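Local coordinates for probable oxidoreductase protein (Rhizobium etli, PDB 4FB5) that is probably a nucleotide-binding oxidoreductase of the GFO/IDH/MocA family, with a Rossmann-fold domain joined to a C-terminal domain built on a large mixed sheet, at residues D189-L200 against R239-E250. Residues are numbered along the deposited sequence; the frame is centred on the assembly and turned at random.
Sequences DPDIFFYWKSEL and RPLSEGGRRAVE
F194 bonds to P240 and R239 grips the 189-192 turn in a surface contact that joins a loop to a beta hairpin, both within the C-terminal domain. Residues 189-200 belong to the loop between strand 175-183 and helix 206-221. Residues 239-250 hold most of the hairpin. R239 reaches the turn through its guanidinium. R239 NH2 donates to D189 O at 2.8 Å and to I192 O at 3.0 Å. I192 O lies in the guanidinium plane, D189 O is tilted from it, and P190 O sits over one face. The R239 side chain bends at CG-CD, with NE nearly eclipsing CB (chi3 13°), and NE makes a weak second bond to I192 O. A methionine in place of R239 would probably leave the carbonyls of D189 and I192 without this shared donor and the turn less firmly tied to the hairpin. Next along, F194 N donates to P240 O at 2.8 Å, nearly straight. The F193 ring has S242 CA over the centre of one face, a CH-pi contact, and P240 at its edge. The F194 ring lies between S198 CB on one face and R247 CD on the other. The R247 guanidinium is turned 21° from that ring. R247 NH2 makes a long salt bridge to E199 OE2 (3.5 Å), while R247 NH1 pairs with E250 OE2. At the far end, E250 N donates to S198 O, and E250 OE1 accepts from L200 N at 3.1 Å. The arrangement is a short antiparallel beta hairpin of strands 238-240 and 246-248, with a type I turn, 241-244, in its connecting loop; its arginine ties it to a second type I turn, which holds an Asx turn at D189.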
ATOM      1  N   ASP A 189     -16.168  16.389 -12.661  1.00 34.01           N
ATOM      2  CA  ASP A 189     -17.057  16.165 -13.772  1.00 34.73           C
ATOM      3  C   ASP A 189     -17.529  17.519 -14.309  1.00 34.99           C
ATOM      4  O   ASP A 189     -18.227  18.277 -13.631  1.00 34.42           O
ATOM      5  CB  ASP A 189     -18.200  15.261 -13.371  1.00 34.09           C
ATOM      6  CG  ASP A 189     -19.277  15.207 -14.390  1.00 37.76           C
ATOM      7  OD1 ASP A 189     -19.202  15.914 -15.420  1.00 41.91           O
ATOM      8  OD2 ASP A 189     -20.251  14.463 -14.154  1.00 43.55           O
ATOM      9  N   PRO A 190     -17.129  17.828 -15.536  1.00 35.01           N
ATOM     10  CA  PRO A 190     -17.450  19.151 -16.062  1.00 35.50           C
ATOM     11  C   PRO A 190     -18.918  19.376 -16.376  1.00 36.12           C
ATOM     12  O   PRO A 190     -19.269  20.517 -16.665  1.00 36.44           O
ATOM     13  CB  PRO A 190     -16.608  19.252 -17.346  1.00 34.95           C
ATOM     14  CG  PRO A 190     -16.373  17.844 -17.753  1.00 36.34           C
ATOM     15  CD  PRO A 190     -16.377  16.990 -16.480  1.00 34.16           C
ATOM     16  N   ASP A 191     -19.762  18.337 -16.285  1.00 36.62           N
ATOM     17  CA  ASP A 191     -21.196  18.468 -16.659  1.00 37.69           C
ATOM     18  C   ASP A 191     -22.155  18.725 -15.542  1.00 36.28           C
ATOM     19  O   ASP A 191     -23.334  18.927 -15.796  1.00 36.52           O
ATOM     20  CB  ASP A 191     -21.711  17.259 -17.458  1.00 38.50           C
ATOM     21  CG  ASP A 191     -21.071  17.169 -18.829  1.00 43.29           C
ATOM     22  OD1 ASP A 191     -20.609  18.229 -19.342  1.00 47.96           O
ATOM     23  OD2 ASP A 191     -21.003  16.041 -19.381  1.00 48.50           O
ATOM     24  N   ILE A 192     -21.672  18.706 -14.314  1.00 35.13           N
ATOM     25  CA  ILE A 192     -22.511  19.063 -13.186  1.00 34.65           C
ATOM     26  C   ILE A 192     -22.914  20.541 -13.325  1.00 34.82           C
ATOM     27  O   ILE A 192     -22.082  21.373 -13.755  1.00 35.22           O
ATOM     28  CB  ILE A 192     -21.796  18.777 -11.844  1.00 33.81           C
ATOM     29  CG1 ILE A 192     -21.497  17.286 -11.724  1.00 34.80           C
ATOM     30  CG2 ILE A 192     -22.611  19.289 -10.641  1.00 30.81           C
ATOM     31  CD1 ILE A 192     -22.706  16.381 -12.089  1.00 38.63           C
ATOM     32  N   PHE A 193     -24.165  20.854 -13.005  1.00 33.79           N
ATOM     33  CA  PHE A 193     -24.625  22.221 -13.127  1.00 34.70           C
ATOM     34  C   PHE A 193     -23.860  23.167 -12.235  1.00 34.19           C
ATOM     35  O   PHE A 193     -23.500  22.830 -11.109  1.00 35.23           O
ATOM     36  CB  PHE A 193     -26.126  22.364 -12.841  1.00 35.09           C
ATOM     37  CG  PHE A 193     -27.011  21.652 -13.847  1.00 37.17           C
ATOM     38  CD1 PHE A 193     -26.781  21.779 -15.210  1.00 37.23           C
ATOM     39  CD2 PHE A 193     -28.102  20.868 -13.410  1.00 40.34           C
ATOM     40  CE1 PHE A 193     -27.605  21.112 -16.143  1.00 40.20           C
ATOM     41  CE2 PHE A 193     -28.926  20.194 -14.331  1.00 40.73           C
ATOM     42  CZ  PHE A 193     -28.670  20.322 -15.710  1.00 40.78           C
ATOM     43  N   PHE A 194     -23.606  24.344 -12.786  1.00 33.63           N
ATOM     44  CA  PHE A 194     -23.122  25.515 -12.074  1.00 33.73           C
ATOM     45  C   PHE A 194     -23.885  25.801 -10.772  1.00 34.12           C
ATOM     46  O   PHE A 194     -25.098  25.973 -10.761  1.00 35.42           O
ATOM     47  CB  PHE A 194     -23.243  26.725 -13.007  1.00 33.11           C
ATOM     48  CG  PHE A 194     -22.541  27.936 -12.510  1.00 33.99           C
ATOM     49  CD1 PHE A 194     -23.090  28.703 -11.458  1.00 34.21           C
ATOM     50  CD2 PHE A 194     -21.329  28.331 -13.081  1.00 32.99           C
ATOM     51  CE1 PHE A 194     -22.421  29.837 -10.967  1.00 34.01           C
ATOM     52  CE2 PHE A 194     -20.652  29.479 -12.597  1.00 35.26           C
ATOM     53  CZ  PHE A 194     -21.199  30.227 -11.525  1.00 34.09           C
ATOM     54  N   TYR A 195     -23.190  25.865  -9.666  1.00 34.88           N
ATOM     55  CA  TYR A 195     -23.815  26.412  -8.464  1.00 36.15           C
ATOM     56  C   TYR A 195     -22.831  27.365  -7.697  1.00 37.07           C
ATOM     57  O   TYR A 195     -21.782  27.794  -8.265  1.00 36.17           O
ATOM     58  CB  TYR A 195     -24.394  25.305  -7.589  1.00 35.51           C
ATOM     59  CG  TYR A 195     -23.375  24.317  -7.091  1.00 36.99           C
ATOM     60  CD1 TYR A 195     -23.018  24.270  -5.745  1.00 38.92           C
ATOM     61  CD2 TYR A 195     -22.738  23.413  -7.980  1.00 39.35           C
ATOM     62  CE1 TYR A 195     -22.071  23.335  -5.278  1.00 37.31           C
ATOM     63  CE2 TYR A 195     -21.796  22.520  -7.532  1.00 36.20           C
ATOM     64  CZ  TYR A 195     -21.467  22.482  -6.189  1.00 36.81           C
ATOM     65  OH  TYR A 195     -20.558  21.566  -5.752  1.00 36.02           O
ATOM     66  N   TRP A 196     -23.165  27.699  -6.439  1.00 37.19           N
ATOM     67  CA  TRP A 196     -22.422  28.757  -5.774  1.00 37.35           C
ATOM     68  C   TRP A 196     -20.910  28.517  -5.718  1.00 37.27           C
ATOM     69  O   TRP A 196     -20.140  29.479  -5.592  1.00 37.47           O
ATOM     70  CB  TRP A 196     -22.983  29.062  -4.401  1.00 37.40           C
ATOM     71  CG  TRP A 196     -22.815  27.971  -3.460  1.00 38.11           C
ATOM     72  CD1 TRP A 196     -23.671  26.916  -3.264  1.00 39.21           C
ATOM     73  CD2 TRP A 196     -21.716  27.780  -2.567  1.00 38.20           C
ATOM     74  NE1 TRP A 196     -23.166  26.084  -2.300  1.00 39.05           N
ATOM     75  CE2 TRP A 196     -21.969  26.586  -1.851  1.00 37.61           C
ATOM     76  CE3 TRP A 196     -20.527  28.505  -2.302  1.00 39.75           C
ATOM     77  CZ2 TRP A 196     -21.083  26.088  -0.881  1.00 37.54           C
ATOM     78  CZ3 TRP A 196     -19.623  28.005  -1.328  1.00 37.78           C
ATOM     79  CH2 TRP A 196     -19.920  26.810  -0.632  1.00 39.70           C
ATOM     80  N   LYS A 197     -20.482  27.261  -5.828  1.00 36.66           N
ATOM     81  CA  LYS A 197     -19.061  26.963  -5.669  1.00 36.84           C
ATOM     82  C   LYS A 197     -18.227  27.402  -6.834  1.00 37.28           C
ATOM     83  O   LYS A 197     -17.032  27.153  -6.839  1.00 37.41           O
ATOM     84  CB  LYS A 197     -18.795  25.487  -5.376  1.00 36.47           C
ATOM     85  CG  LYS A 197     -18.964  25.235  -3.904  1.00 37.65           C
ATOM     86  CD  LYS A 197     -18.661  23.836  -3.468  1.00 36.45           C
ATOM     87  CE  LYS A 197     -18.557  23.829  -1.937  1.00 36.20           C
ATOM     88  NZ  LYS A 197     -18.400  22.459  -1.374  1.00 37.49           N
ATOM     89  N   SER A 198     -18.859  28.062  -7.801  1.00 38.19           N
ATOM     90  CA  SER A 198     -18.188  28.621  -8.963  1.00 39.90           C
ATOM     91  C   SER A 198     -18.348  30.132  -9.074  1.00 41.27           C
ATOM     92  O   SER A 198     -18.001  30.716 -10.094  1.00 42.39           O
ATOM     93  CB  SER A 198     -18.685  27.974 -10.239  1.00 39.62           C
ATOM     94  OG  SER A 198     -18.112  26.702 -10.392  1.00 40.27           O
ATOM     95  N   GLU A 199     -18.862  30.762  -8.031  1.00 42.87           N
ATOM     96  CA  GLU A 199     -19.045  32.200  -8.008  1.00 44.58           C
ATOM     97  C   GLU A 199     -17.958  32.832  -7.169  1.00 44.08           C
ATOM     98  O   GLU A 199     -17.857  32.529  -6.008  1.00 44.99           O
ATOM     99  CB  GLU A 199     -20.402  32.538  -7.400  1.00 45.15           C
ATOM    100  CG  GLU A 199     -21.544  32.316  -8.346  1.00 50.26           C
ATOM    101  CD  GLU A 199     -22.877  32.912  -7.812  1.00 59.49           C
ATOM    102  OE1 GLU A 199     -23.575  32.199  -7.015  1.00 60.25           O
ATOM    103  OE2 GLU A 199     -23.217  34.086  -8.198  1.00 62.62           O
ATOM    104  N   LEU A 200     -17.174  33.727  -7.761  1.00 44.34           N
ATOM    105  CA  LEU A 200     -16.070  34.377  -7.101  1.00 44.08           C
ATOM    106  C   LEU A 200     -16.540  35.065  -5.851  1.00 45.27           C
ATOM    107  O   LEU A 200     -15.859  35.033  -4.818  1.00 45.81           O
ATOM    108  CB  LEU A 200     -15.408  35.396  -8.030  1.00 43.49           C
ATOM    109  CG  LEU A 200     -14.151  36.111  -7.499  1.00 41.45           C
ATOM    110  CD1 LEU A 200     -13.000  35.179  -7.200  1.00 42.16           C
ATOM    111  CD2 LEU A 200     -13.664  37.106  -8.470  1.00 37.30           C
ATOM    112  N   ARG A 239     -19.742  26.139 -17.247  1.00 32.75           N
ATOM    113  CA  ARG A 239     -20.470  24.913 -16.900  1.00 33.36           C
ATOM    114  C   ARG A 239     -21.962  25.095 -17.146  1.00 33.52           C
ATOM    115  O   ARG A 239     -22.465  26.209 -17.000  1.00 33.14           O
ATOM    116  CB  ARG A 239     -20.218  24.533 -15.439  1.00 32.08           C
ATOM    117  CG  ARG A 239     -18.949  25.127 -14.853  1.00 34.19           C
ATOM    118  CD  ARG A 239     -18.474  24.333 -13.647  1.00 33.58           C
ATOM    119  NE  ARG A 239     -19.155  23.047 -13.536  1.00 36.11           N
ATOM    120  CZ  ARG A 239     -18.570  21.923 -13.137  1.00 33.64           C
ATOM    121  NH1 ARG A 239     -17.285  21.923 -12.809  1.00 32.59           N
ATOM    122  NH2 ARG A 239     -19.269  20.798 -13.065  1.00 34.65           N
ATOM    123  N   PRO A 240     -22.690  24.040 -17.521  1.00 34.52           N
ATOM    124  CA  PRO A 240     -24.116  24.295 -17.778  1.00 34.60           C
ATOM    125  C   PRO A 240     -24.879  24.855 -16.551  1.00 34.86           C
ATOM    126  O   PRO A 240     -24.496  24.633 -15.418  1.00 33.39           O
ATOM    127  CB  PRO A 240     -24.651  22.902 -18.135  1.00 33.54           C
ATOM    128  CG  PRO A 240     -23.743  21.978 -17.359  1.00 33.73           C
ATOM    129  CD  PRO A 240     -22.371  22.598 -17.552  1.00 33.55           C
ATOM    130  N   LEU A 241     -25.940  25.595 -16.860  1.00 36.68           N
ATOM    131  CA  LEU A 241     -26.993  26.059 -15.939  1.00 38.67           C
ATOM    132  C   LEU A 241     -28.190  25.112 -15.959  1.00 39.64           C
ATOM    133  O   LEU A 241     -28.635  24.633 -17.023  1.00 39.12           O
ATOM    134  CB  LEU A 241     -27.507  27.451 -16.358  1.00 38.09           C
ATOM    135  CG  LEU A 241     -26.511  28.602 -16.247  1.00 39.43           C
ATOM    136  CD1 LEU A 241     -26.771  29.770 -17.249  1.00 35.92           C
ATOM    137  CD2 LEU A 241     -26.326  29.035 -14.770  1.00 37.43           C
ATOM    138  N   SER A 242     -28.732  24.881 -14.772  1.00 41.20           N
ATOM    139  CA  SER A 242     -29.797  23.921 -14.610  1.00 43.11           C
ATOM    140  C   SER A 242     -31.054  24.399 -15.327  1.00 44.50           C
ATOM    141  O   SER A 242     -31.878  23.599 -15.762  1.00 45.29           O
ATOM    142  CB  SER A 242     -30.069  23.703 -13.138  1.00 43.11           C
ATOM    143  OG  SER A 242     -30.155  24.942 -12.483  1.00 42.67           O
ATOM    144  N   GLU A 243     -31.190  25.706 -15.472  1.00 45.78           N
ATOM    145  CA  GLU A 243     -32.332  26.246 -16.194  1.00 46.88           C
ATOM    146  C   GLU A 243     -32.038  26.635 -17.657  1.00 45.63           C
ATOM    147  O   GLU A 243     -32.874  27.229 -18.347  1.00 45.57           O
ATOM    148  CB  GLU A 243     -32.882  27.452 -15.446  1.00 20.00           C
ATOM    149  N   GLY A 244     -30.865  26.233 -18.140  1.00 44.53           N
ATOM    150  CA  GLY A 244     -30.581  26.225 -19.581  1.00 43.19           C
ATOM    151  C   GLY A 244     -29.510  27.230 -19.899  1.00 42.55           C
ATOM    152  O   GLY A 244     -29.423  28.239 -19.219  1.00 41.81           O
ATOM    153  N   GLY A 245     -28.708  26.969 -20.931  1.00 41.89           N
ATOM    154  CA  GLY A 245     -27.530  27.796 -21.213  1.00 41.63           C
ATOM    155  C   GLY A 245     -26.276  27.406 -20.410  1.00 42.07           C
ATOM    156  O   GLY A 245     -26.228  26.339 -19.759  1.00 42.26           O
ATOM    157  N   ARG A 246     -25.276  28.292 -20.449  1.00 41.46           N
ATOM    158  CA  ARG A 246     -23.953  28.108 -19.845  1.00 41.03           C
ATOM    159  C   ARG A 246     -23.461  29.355 -19.073  1.00 40.94           C
ATOM    160  O   ARG A 246     -23.773  30.480 -19.440  1.00 40.89           O
ATOM    161  CB  ARG A 246     -22.932  27.751 -20.935  1.00 40.70           C
ATOM    162  CG  ARG A 246     -23.315  26.525 -21.755  1.00 40.13           C
ATOM    163  CD  ARG A 246     -22.108  25.764 -22.209  1.00 42.35           C
ATOM    164  NE  ARG A 246     -22.148  24.384 -21.715  1.00 48.20           N
ATOM    165  CZ  ARG A 246     -21.184  23.761 -21.022  1.00 49.88           C
ATOM    166  NH1 ARG A 246     -20.036  24.367 -20.719  1.00 45.72           N
ATOM    167  NH2 ARG A 246     -21.375  22.495 -20.631  1.00 52.31           N
ATOM    168  N   ARG A 247     -22.681  29.163 -18.024  1.00 40.48           N
ATOM    169  CA  ARG A 247     -22.016  30.296 -17.361  1.00 40.78           C
ATOM    170  C   ARG A 247     -20.519  30.111 -17.211  1.00 40.28           C
ATOM    171  O   ARG A 247     -20.046  29.037 -16.844  1.00 40.03           O
ATOM    172  CB  ARG A 247     -22.594  30.496 -15.956  1.00 41.70           C
ATOM    173  CG  ARG A 247     -22.789  31.932 -15.587  1.00 42.48           C
ATOM    174  CD  ARG A 247     -22.371  32.223 -14.180  1.00 42.00           C
ATOM    175  NE  ARG A 247     -23.473  32.441 -13.265  1.00 41.42           N
ATOM    176  CZ  ARG A 247     -23.370  33.166 -12.153  1.00 40.69           C
ATOM    177  NH1 ARG A 247     -22.231  33.756 -11.825  1.00 37.74           N
ATOM    178  NH2 ARG A 247     -24.406  33.284 -11.355  1.00 41.12           N
ATOM    179  N   ALA A 248     -19.785  31.188 -17.436  1.00 40.79           N
ATOM    180  CA  ALA A 248     -18.337  31.286 -17.098  1.00 40.55           C
ATOM    181  C   ALA A 248     -18.015  30.850 -15.671  1.00 40.33           C
ATOM    182  O   ALA A 248     -18.632  31.326 -14.725  1.00 39.62           O
ATOM    183  CB  ALA A 248     -17.854  32.706 -17.275  1.00 39.93           C
ATOM    184  N   VAL A 249     -17.046  29.950 -15.518  1.00 40.07           N
ATOM    185  CA  VAL A 249     -16.517  29.703 -14.177  1.00 40.65           C
ATOM    186  C   VAL A 249     -15.647  30.874 -13.739  1.00 39.87           C
ATOM    187  O   VAL A 249     -14.800  31.311 -14.488  1.00 38.57           O
ATOM    188  CB  VAL A 249     -15.733  28.363 -14.074  1.00 41.53           C
ATOM    189  CG1 VAL A 249     -15.423  28.034 -12.603  1.00 40.59           C
ATOM    190  CG2 VAL A 249     -16.540  27.219 -14.725  1.00 41.82           C
ATOM    191  N   GLU A 250     -15.868  31.348 -12.513  1.00 39.70           N
ATOM    192  CA  GLU A 250     -15.344  32.638 -12.034  1.00 39.50           C
ATOM    193  C   GLU A 250     -14.112  32.489 -11.123  1.00 39.50           C
ATOM    194  O   GLU A 250     -13.345  33.458 -10.868  1.00 40.83           O
ATOM    195  CB  GLU A 250     -16.458  33.346 -11.261  1.00 38.84           C
ATOM    196  CG  GLU A 250     -17.540  33.872 -12.174  1.00 39.61           C
ATOM    197  CD  GLU A 250     -18.701  34.553 -11.434  1.00 42.16           C
ATOM    198  OE1 GLU A 250     -18.569  34.971 -10.262  1.00 37.81           O
ATOM    199  OE2 GLU A 250     -19.783  34.671 -12.047  1.00 44.26           O
TER